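Local coordinates for sgbp-b (Bacteroides uniformis, PDB 7K44), which probably binds xyloglucan at the cell surface, as a surface glycan-binding protein of a polysaccharide utilization locus, at residues T280-E294 against V328-V342. Sequence-based numbering, arbitrary orientation. Where two conformers were deposited one is given.
Sequences TSELALQFECFVAVE and VGQWMQCSIPLSELV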
ATOM      1  N   THR A 280       2.149  16.878 -18.514  1.00 23.64           N
ATOM      2  CA  THR A 280       1.429  15.611 -18.553  1.00 23.49           C
ATOM      3  C   THR A 280       2.350  14.435 -18.261  1.00 25.01           C
ATOM      4  O   THR A 280       1.883  13.395 -17.780  1.00 23.23           O
ATOM      5  CB  THR A 280       0.674  15.431 -19.879  1.00 26.19           C
ATOM      6  OG1 THR A 280       1.585  15.501 -20.978  1.00 24.73           O
ATOM      7  CG2 THR A 280      -0.401  16.510 -20.051  1.00 25.95           C
ATOM      8  N   SER A 281       3.655  14.593 -18.501  1.00 23.91           N
ATOM      9  CA  SER A 281       4.627  13.570 -18.134  1.00 23.58           C
ATOM     10  C   SER A 281       4.690  13.326 -16.633  1.00 23.71           C
ATOM     11  O   SER A 281       5.242  12.308 -16.207  1.00 27.54           O
ATOM     12  CB  SER A 281       6.021  14.005 -18.611  1.00 24.20           C
ATOM     13  OG  SER A 281       6.438  15.151 -17.886  1.00 28.23           O
ATOM     14  N   GLU A 282       4.168  14.242 -15.816  1.00 22.92           N
ATOM     15  CA  GLU A 282       4.198  14.104 -14.369  1.00 23.71           C
ATOM     16  C   GLU A 282       2.868  13.624 -13.799  1.00 22.51           C
ATOM     17  O   GLU A 282       2.714  13.567 -12.576  1.00 23.65           O
ATOM     18  CB  GLU A 282       4.631  15.422 -13.721  1.00 26.54           C
ATOM     19  CG  GLU A 282       6.019  15.878 -14.204  1.00 28.90           C
ATOM     20  CD  GLU A 282       6.464  17.225 -13.641  1.00 38.24           C
ATOM     21  OE1 GLU A 282       5.687  17.871 -12.904  1.00 41.00           O
ATOM     22  OE2 GLU A 282       7.607  17.636 -13.940  1.00 40.94           O
ATOM     23  N   LEU A 283       1.915  13.261 -14.654  1.00 21.08           N
ATOM     24  CA  LEU A 283       0.566  12.949 -14.201  1.00 19.53           C
ATOM     25  C   LEU A 283       0.193  11.522 -14.575  1.00 18.73           C
ATOM     26  O   LEU A 283       0.726  10.947 -15.524  1.00 21.84           O
ATOM     27  CB  LEU A 283      -0.445  13.904 -14.843  1.00 21.25           C
ATOM     28  CG  LEU A 283      -0.354  15.368 -14.407  1.00 20.06           C
ATOM     29  CD1 LEU A 283      -1.230  16.246 -15.307  1.00 21.44           C
ATOM     30  CD2 LEU A 283      -0.716  15.541 -12.946  1.00 23.75           C
ATOM     31  N   ALA A 284      -0.771  10.960 -13.830  1.00 19.98           N
ATOM     32  CA  ALA A 284      -1.306   9.639 -14.119  1.00 19.63           C
ATOM     33  C   ALA A 284      -2.827   9.692 -14.082  1.00 20.50           C
ATOM     34  O   ALA A 284      -3.414  10.450 -13.304  1.00 20.79           O
ATOM     35  CB  ALA A 284      -0.850   8.578 -13.107  1.00 22.19           C
ATOM     36  N   LEU A 285      -3.447   8.892 -14.946  1.00 19.00           N
ATOM     37  CA  LEU A 285      -4.850   8.528 -14.773  1.00 18.61           C
ATOM     38  C   LEU A 285      -4.900   7.347 -13.815  1.00 20.88           C
ATOM     39  O   LEU A 285      -4.292   6.302 -14.074  1.00 23.00           O
ATOM     40  CB  LEU A 285      -5.505   8.158 -16.100  1.00 18.76           C
ATOM     41  CG  LEU A 285      -6.972   7.728 -15.951  1.00 18.79           C
ATOM     42  CD1 LEU A 285      -7.818   8.944 -15.662  1.00 23.10           C
ATOM     43  CD2 LEU A 285      -7.443   7.035 -17.217  1.00 23.12           C
ATOM     44  N   GLN A 286      -5.610   7.511 -12.699  1.00 19.38           N
ATOM     45  CA  GLN A 286      -5.550   6.556 -11.609  1.00 18.74           C
ATOM     46  C   GLN A 286      -6.977   6.190 -11.240  1.00 19.04           C
ATOM     47  O   GLN A 286      -7.869   7.043 -11.286  1.00 22.11           O
ATOM     48  CB  GLN A 286      -4.827   7.214 -10.433  1.00 21.34           C
ATOM     49  CG  GLN A 286      -4.636   6.370  -9.206  1.00 20.32           C
ATOM     50  CD  GLN A 286      -3.852   7.127  -8.151  1.00 21.42           C
ATOM     51  OE1 GLN A 286      -4.418   7.812  -7.295  1.00 20.64           O
ATOM     52  NE2 GLN A 286      -2.527   7.021  -8.220  1.00 24.11           N
ATOM     53  N   PHE A 287      -7.208   4.914 -10.942  1.00 18.05           N
ATOM     54  CA  PHE A 287      -8.566   4.473 -10.640  1.00 18.25           C
ATOM     55  C   PHE A 287      -8.550   3.258  -9.729  1.00 18.36           C
ATOM     56  O   PHE A 287      -7.514   2.634  -9.481  1.00 18.89           O
ATOM     57  CB  PHE A 287      -9.359   4.201 -11.927  1.00 19.16           C
ATOM     58  CG  PHE A 287      -8.717   3.193 -12.843  1.00 18.72           C
ATOM     59  CD1 PHE A 287      -7.757   3.584 -13.771  1.00 21.10           C
ATOM     60  CD2 PHE A 287      -9.071   1.849 -12.768  1.00 19.00           C
ATOM     61  CE1 PHE A 287      -7.163   2.644 -14.619  1.00 22.88           C
ATOM     62  CE2 PHE A 287      -8.489   0.907 -13.608  1.00 23.84           C
ATOM     63  CZ  PHE A 287      -7.525   1.301 -14.523  1.00 23.42           C
ATOM     64  N   GLU A 288      -9.721   2.934  -9.200  1.00 16.83           N
ATOM     65  CA  GLU A 288      -9.868   1.765  -8.350  1.00 19.69           C
ATOM     66  C   GLU A 288     -10.522   0.654  -9.164  1.00 18.39           C
ATOM     67  O   GLU A 288     -11.423   0.907  -9.977  1.00 17.64           O
ATOM     68  CB  GLU A 288     -10.670   2.114  -7.092  1.00 19.68           C
ATOM     69  CG  GLU A 288     -10.032   1.555  -5.821  1.00 20.14           C
ATOM     70  CD  GLU A 288      -8.854   2.403  -5.359  1.00 26.83           C
ATOM     71  OE1 GLU A 288      -8.101   1.982  -4.457  1.00 26.71           O
ATOM     72  OE2 GLU A 288      -8.657   3.495  -5.923  1.00 23.78           O
ATOM     73  N   CYS A 289     -10.022  -0.567  -8.986  1.00 19.19           N
ATOM     74  CA  CYS A 289     -10.489  -1.721  -9.746  1.00 18.64           C
ATOM     75  C   CYS A 289     -10.583  -2.944  -8.849  1.00 19.97           C
ATOM     76  O   CYS A 289      -9.673  -3.219  -8.055  1.00 20.35           O
ATOM     77  CB  CYS A 289      -9.553  -1.999 -10.932  1.00 20.37           C
ATOM     78  SG  CYS A 289     -10.077  -3.377 -11.985  1.00 23.39           S
ATOM     79  N   PHE A 290     -11.692  -3.663  -8.953  1.00 19.87           N
ATOM     80  CA  PHE A 290     -11.922  -4.887  -8.190  1.00 20.78           C
ATOM     81  C   PHE A 290     -12.105  -6.016  -9.196  1.00 20.60           C
ATOM     82  O   PHE A 290     -13.088  -6.026  -9.950  1.00 21.19           O
ATOM     83  CB  PHE A 290     -13.164  -4.726  -7.311  1.00 20.92           C
ATOM     84  CG  PHE A 290     -13.418  -5.886  -6.367  1.00 21.29           C
ATOM     85  CD1 PHE A 290     -13.897  -7.107  -6.846  1.00 22.55           C
ATOM     86  CD2 PHE A 290     -13.202  -5.746  -5.001  1.00 23.03           C
ATOM     87  CE1 PHE A 290     -14.143  -8.174  -5.970  1.00 23.70           C
ATOM     88  CE2 PHE A 290     -13.451  -6.805  -4.128  1.00 24.22           C
ATOM     89  CZ  PHE A 290     -13.917  -8.017  -4.620  1.00 25.54           C
ATOM     90  N   VAL A 291     -11.162  -6.953  -9.223  1.00 22.98           N
ATOM     91  CA  VAL A 291     -11.246  -8.126 -10.089  1.00 21.50           C
ATOM     92  C   VAL A 291     -11.807  -9.261  -9.248  1.00 23.93           C
ATOM     93  O   VAL A 291     -11.130  -9.764  -8.345  1.00 25.40           O
ATOM     94  CB  VAL A 291      -9.886  -8.486 -10.698  1.00 21.69           C
ATOM     95  CG1 VAL A 291      -9.986  -9.786 -11.509  1.00 25.67           C
ATOM     96  CG2 VAL A 291      -9.374  -7.349 -11.566  1.00 24.41           C
ATOM     97  N   ALA A 292     -13.053  -9.656  -9.519  1.00 22.57           N
ATOM     98  CA  ALA A 292     -13.682 -10.679  -8.692  1.00 26.56           C
ATOM     99  C   ALA A 292     -13.294 -12.086  -9.120  1.00 28.30           C
ATOM    100  O   ALA A 292     -13.336 -13.010  -8.301  1.00 32.26           O
ATOM    101  CB  ALA A 292     -15.200 -10.531  -8.733  1.00 24.19           C
ATOM    102  N   VAL A 293     -12.933 -12.275 -10.385  1.00 30.18           N
ATOM    103  CA  VAL A 293     -12.646 -13.597 -10.925  1.00 32.66           C
ATOM    104  C   VAL A 293     -11.340 -13.515 -11.700  1.00 31.23           C
ATOM    105  O   VAL A 293     -11.215 -12.713 -12.631  1.00 31.84           O
ATOM    106  CB  VAL A 293     -13.786 -14.112 -11.822  1.00 32.63           C
ATOM    107  CG1 VAL A 293     -13.397 -15.434 -12.459  1.00 39.35           C
ATOM    108  CG2 VAL A 293     -15.071 -14.271 -11.015  1.00 38.31           C
ATOM    109  N   GLU A 294     -10.369 -14.335 -11.313  1.00 33.66           N
ATOM    110  CA  GLU A 294      -9.106 -14.387 -12.029  1.00 30.87           C
ATOM    111  C   GLU A 294      -9.331 -14.908 -13.443  1.00 32.39           C
ATOM    112  O   GLU A 294     -10.168 -15.785 -13.671  1.00 32.70           O
ATOM    113  CB  GLU A 294      -8.144 -15.308 -11.283  1.00 39.06           C
ATOM    114  CG  GLU A 294      -6.729 -15.306 -11.820  1.00 39.53           C
ATOM    115  CD  GLU A 294      -5.799 -16.138 -10.959  1.00 57.66           C
ATOM    116  OE1 GLU A 294      -6.308 -16.888 -10.098  1.00 57.50           O
ATOM    117  OE2 GLU A 294      -4.568 -16.038 -11.138  1.00 65.09           O
ATOM    118  N   VAL A 328      -6.880 -10.504  -6.796  1.00 26.39           N
ATOM    119  CA  VAL A 328      -8.252 -10.976  -6.938  1.00 25.95           C
ATOM    120  C   VAL A 328      -9.005 -10.836  -5.621  1.00 27.40           C
ATOM    121  O   VAL A 328      -8.496 -11.180  -4.545  1.00 29.26           O
ATOM    122  CB  VAL A 328      -8.257 -12.413  -7.487  1.00 28.66           C
ATOM    123  CG1 VAL A 328      -9.677 -12.947  -7.609  1.00 27.12           C
ATOM    124  CG2 VAL A 328      -7.552 -12.453  -8.840  1.00 33.92           C
ATOM    125  N   GLY A 329     -10.212 -10.290  -5.693  1.00 26.11           N
ATOM    126  CA  GLY A 329     -11.047 -10.197  -4.518  1.00 24.76           C
ATOM    127  C   GLY A 329     -10.806  -9.004  -3.626  1.00 28.94           C
ATOM    128  O   GLY A 329     -11.323  -8.977  -2.501  1.00 30.21           O
ATOM    129  N   GLN A 330     -10.057  -8.005  -4.081  1.00 25.13           N
ATOM    130  CA  GLN A 330      -9.757  -6.825  -3.276  0.56 27.77           C
ATOM    131  C   GLN A 330      -9.684  -5.616  -4.197  1.00 25.99           C
ATOM    132  O   GLN A 330      -9.168  -5.734  -5.310  1.00 29.35           O
ATOM    133  CB  GLN A 330      -8.400  -7.018  -2.574  0.56 29.33           C
ATOM    134  CG  GLN A 330      -7.578  -5.751  -2.314  0.56 28.34           C
ATOM    135  CD  GLN A 330      -7.859  -5.137  -0.949  0.56 28.81           C
ATOM    136  OE1 GLN A 330      -7.986  -5.848   0.049  0.56 30.20           O
ATOM    137  NE2 GLN A 330      -7.968  -3.813  -0.903  0.56 19.62           N
ATOM    138  N   TRP A 331     -10.149  -4.464  -3.723  1.00 21.54           N
ATOM    139  CA  TRP A 331      -9.989  -3.240  -4.499  1.00 20.51           C
ATOM    140  C   TRP A 331      -8.507  -2.893  -4.633  1.00 21.80           C
ATOM    141  O   TRP A 331      -7.767  -2.894  -3.643  1.00 25.68           O
ATOM    142  CB  TRP A 331     -10.722  -2.096  -3.809  1.00 20.31           C
ATOM    143  CG  TRP A 331     -12.196  -2.091  -4.042  1.00 19.98           C
ATOM    144  CD1 TRP A 331     -13.164  -2.505  -3.178  1.00 21.98           C
ATOM    145  CD2 TRP A 331     -12.881  -1.633  -5.225  1.00 18.70           C
ATOM    146  NE1 TRP A 331     -14.409  -2.338  -3.748  1.00 21.93           N
ATOM    147  CE2 TRP A 331     -14.265  -1.804  -5.003  1.00 19.46           C
ATOM    148  CE3 TRP A 331     -12.456  -1.094  -6.451  1.00 19.69           C
ATOM    149  CZ2 TRP A 331     -15.240  -1.438  -5.957  1.00 19.82           C
ATOM    150  CZ3 TRP A 331     -13.419  -0.747  -7.405  1.00 20.25           C
ATOM    151  CH2 TRP A 331     -14.796  -0.927  -7.158  1.00 18.44           C
ATOM    152  N   MET A 332      -8.078  -2.594  -5.854  1.00 19.22           N
ATOM    153  CA  MET A 332      -6.719  -2.170  -6.162  1.00 19.46           C
ATOM    154  C   MET A 332      -6.717  -0.746  -6.696  1.00 20.42           C
ATOM    155  O   MET A 332      -7.659  -0.308  -7.363  1.00 20.68           O
ATOM    156  CB  MET A 332      -6.153  -2.976  -7.334  1.00 26.89           C
ATOM    157  CG  MET A 332      -6.212  -4.470  -7.247  1.00 30.66           C
ATOM    158  SD  MET A 332      -5.405  -5.099  -8.733  1.00 26.34           S
ATOM    159  CE  MET A 332      -6.703  -4.972  -9.973  1.00 24.23           C
ATOM    160  N   GLN A 333      -5.606  -0.045  -6.489  1.00 20.56           N
ATOM    161  CA  GLN A 333      -5.346   1.195  -7.199  1.00 20.53           C
ATOM    162  C   GLN A 333      -4.503   0.900  -8.429  1.00 18.97           C
ATOM    163  O   GLN A 333      -3.463   0.243  -8.342  1.00 21.82           O
ATOM    164  CB  GLN A 333      -4.607   2.180  -6.303  1.00 20.33           C
ATOM    165  CG  GLN A 333      -4.106   3.396  -7.048  1.00 22.08           C
ATOM    166  CD  GLN A 333      -3.431   4.385  -6.135  1.00 21.41           C
ATOM    167  OE1 GLN A 333      -4.084   5.133  -5.410  1.00 20.75           O
ATOM    168  NE2 GLN A 333      -2.104   4.400  -6.169  1.00 25.60           N
ATOM    169  N   CYS A 334      -4.945   1.412  -9.570  1.00 17.79           N
ATOM    170  CA  CYS A 334      -4.300   1.197 -10.857  1.00 20.23           C
ATOM    171  C   CYS A 334      -3.964   2.560 -11.443  1.00 19.68           C
ATOM    172  O   CYS A 334      -4.836   3.428 -11.519  1.00 21.20           O
ATOM    173  CB  CYS A 334      -5.281   0.504 -11.798  1.00 20.76           C
ATOM    174  SG  CYS A 334      -5.815  -1.162 -11.226  1.00 23.85           S
ATOM    175  N   SER A 335      -2.719   2.744 -11.882  1.00 20.49           N
ATOM    176  CA  SER A 335      -2.283   4.003 -12.475  1.00 22.17           C
ATOM    177  C   SER A 335      -1.743   3.775 -13.882  1.00 22.61           C
ATOM    178  O   SER A 335      -1.028   2.796 -14.134  1.00 26.11           O
ATOM    179  CB  SER A 335      -1.206   4.707 -11.631  1.00 22.21           C
ATOM    180  OG  SER A 335      -1.650   4.962 -10.305  1.00 26.38           O
ATOM    181  N   ILE A 336      -2.077   4.691 -14.786  1.00 20.42           N
ATOM    182  CA  ILE A 336      -1.547   4.702 -16.149  1.00 22.74           C
ATOM    183  C   ILE A 336      -0.960   6.081 -16.418  1.00 24.29           C
ATOM    184  O   ILE A 336      -1.649   7.090 -16.210  1.00 22.93           O
ATOM    185  CB  ILE A 336      -2.649   4.374 -17.166  1.00 23.15           C
ATOM    186  CG1 ILE A 336      -3.177   2.959 -16.920  1.00 28.77           C
ATOM    187  CG2 ILE A 336      -2.130   4.546 -18.598  1.00 24.99           C
ATOM    188  CD1 ILE A 336      -4.070   2.465 -17.988  1.00 37.35           C
ATOM    189  N   PRO A 337       0.289   6.189 -16.865  1.00 22.47           N
ATOM    190  CA  PRO A 337       0.862   7.518 -17.091  1.00 21.31           C
ATOM    191  C   PRO A 337       0.043   8.272 -18.123  1.00 19.88           C
ATOM    192  O   PRO A 337      -0.301   7.735 -19.180  1.00 21.02           O
ATOM    193  CB  PRO A 337       2.275   7.210 -17.607  1.00 24.24           C
ATOM    194  CG  PRO A 337       2.582   5.830 -17.072  1.00 25.33           C
ATOM    195  CD  PRO A 337       1.253   5.111 -17.143  1.00 25.36           C
ATOM    196  N   LEU A 338      -0.266   9.530 -17.811  1.00 20.45           N
ATOM    197  CA  LEU A 338      -1.091  10.321 -18.715  1.00 21.90           C
ATOM    198  C   LEU A 338      -0.389  10.555 -20.043  1.00 25.88           C
ATOM    199  O   LEU A 338      -1.050  10.695 -21.083  1.00 25.06           O
ATOM    200  CB  LEU A 338      -1.490  11.641 -18.055  1.00 24.91           C
ATOM    201  CG  LEU A 338      -2.649  12.407 -18.688  1.00 26.67           C
ATOM    202  CD1 LEU A 338      -3.939  11.569 -18.654  1.00 25.41           C
ATOM    203  CD2 LEU A 338      -2.831  13.726 -17.968  1.00 24.76           C
ATOM    204  N   SER A 339       0.947  10.590 -20.034  1.00 24.28           N
ATOM    205  CA  SER A 339       1.676  10.735 -21.288  1.00 26.62           C
ATOM    206  C   SER A 339       1.533   9.523 -22.205  1.00 29.44           C
ATOM    207  O   SER A 339       1.887   9.629 -23.383  1.00 29.45           O
ATOM    208  CB  SER A 339       3.153  11.068 -21.022  1.00 29.81           C
ATOM    209  OG  SER A 339       3.810   9.998 -20.371  1.00 30.39           O
ATOM    210  N   GLU A 340       1.031   8.383 -21.705  1.00 23.28           N
ATOM    211  CA  GLU A 340       0.716   7.249 -22.567  1.00 23.44           C
ATOM    212  C   GLU A 340      -0.670   7.368 -23.186  1.00 24.54           C
ATOM    213  O   GLU A 340      -1.052   6.512 -23.991  1.00 26.69           O
ATOM    214  CB  GLU A 340       0.791   5.929 -21.791  1.00 26.28           C
ATOM    215  CG  GLU A 340       2.182   5.524 -21.293  1.00 24.99           C
ATOM    216  CD  GLU A 340       3.103   4.992 -22.389  1.00 31.20           C
ATOM    217  OE1 GLU A 340       2.686   4.907 -23.563  1.00 32.84           O
ATOM    218  OE2 GLU A 340       4.253   4.633 -22.052  1.00 28.89           O
ATOM    219  N   LEU A 341      -1.427   8.396 -22.812  1.00 22.08           N
ATOM    220  CA  LEU A 341      -2.809   8.535 -23.237  1.00 19.47           C
ATOM    221  C   LEU A 341      -3.109   9.833 -23.962  1.00 22.73           C
ATOM    222  O   LEU A 341      -4.155   9.924 -24.617  1.00 22.57           O
ATOM    223  CB  LEU A 341      -3.754   8.461 -22.030  1.00 21.37           C
ATOM    224  CG  LEU A 341      -3.827   7.128 -21.312  1.00 21.50           C
ATOM    225  CD1 LEU A 341      -4.486   7.304 -19.940  1.00 24.29           C
ATOM    226  CD2 LEU A 341      -4.608   6.166 -22.184  1.00 24.07           C
ATOM    227  N   VAL A 342      -2.258  10.850 -23.843  1.00 23.49           N
ATOM    228  CA  VAL A 342      -2.566  12.174 -24.367  1.00 22.37           C
ATOM    229  C   VAL A 342      -1.390  12.692 -25.184  1.00 22.49           C
ATOM    230  O   VAL A 342      -0.228  12.421 -24.866  1.00 26.28           O
ATOM    231  CB  VAL A 342      -2.964  13.184 -23.263  1.00 22.19           C
ATOM    232  CG1 VAL A 342      -4.031  12.578 -22.331  1.00 24.34           C
ATOM    233  CG2 VAL A 342      -1.739  13.659 -22.467  1.00 24.01           C
TER
HETATM  234  O   HOH W   1       2.728  10.666 -17.677  1.00 26.05           O
HETATM  235  O   HOH W   2      -7.821   0.057  -2.779  1.00 29.95           O
HETATM  236  O   HOH W   3      -8.780  -6.715  -7.748  1.00 29.02           O
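Phe290 and Trp331 meet edge-to-face, the phenyl edge turned to the indole face with the planes at 67°. Phe290 CB sits over the middle of the indole six-membered ring, 3.7 Å from its centroid, a CH-pi contact. Phe290 CG lies anti to the backbone N (chi1 -174°), which carries the phenyl ring over the Gly329-Gln330 backbone, where CZ is 3.4 Å from Gly329 C. Trp331 NE1 hydrogen-bonds Phe239 O. Were Trp331 an alanine, Phe290 CB and its ring edge would probably lose their aromatic partner, and the Phe239 carbonyl its indole N-H. Beyond this pair, the Gln286 and Gln333 amides stack with planes 10° apart, like atoms facing (OE1 to OE1 3.3 Å, NE2 to NE2 3.4 Å), and therefore bond elsewhere. Gln286 NE2 donates to Ser335 OG at 3.1 Å, the hydroxyl close to the Gln286 amide plane. Strands 283-291 and 331-337 are antiparallel neighbours in a sheet of the xyloglucan-binding domain, paired for instance by Cys334 N to Phe287 O at 2.8 Å. On the Phe287 side, Cys334 CB stands 3.8 Å from the phenyl centroid, over its face. Further out, Arg381 hydrogen-bonds Gln286 OE1 and Gln333 OE1 and salt-bridges Glu288 OE2. Met134 N also reaches Gln333 OE1, Ser133 OG bonds Glu288 OE1, and Asp321 OD2 hydrogen-bonds both Ser335 OG and Gln333 NE2.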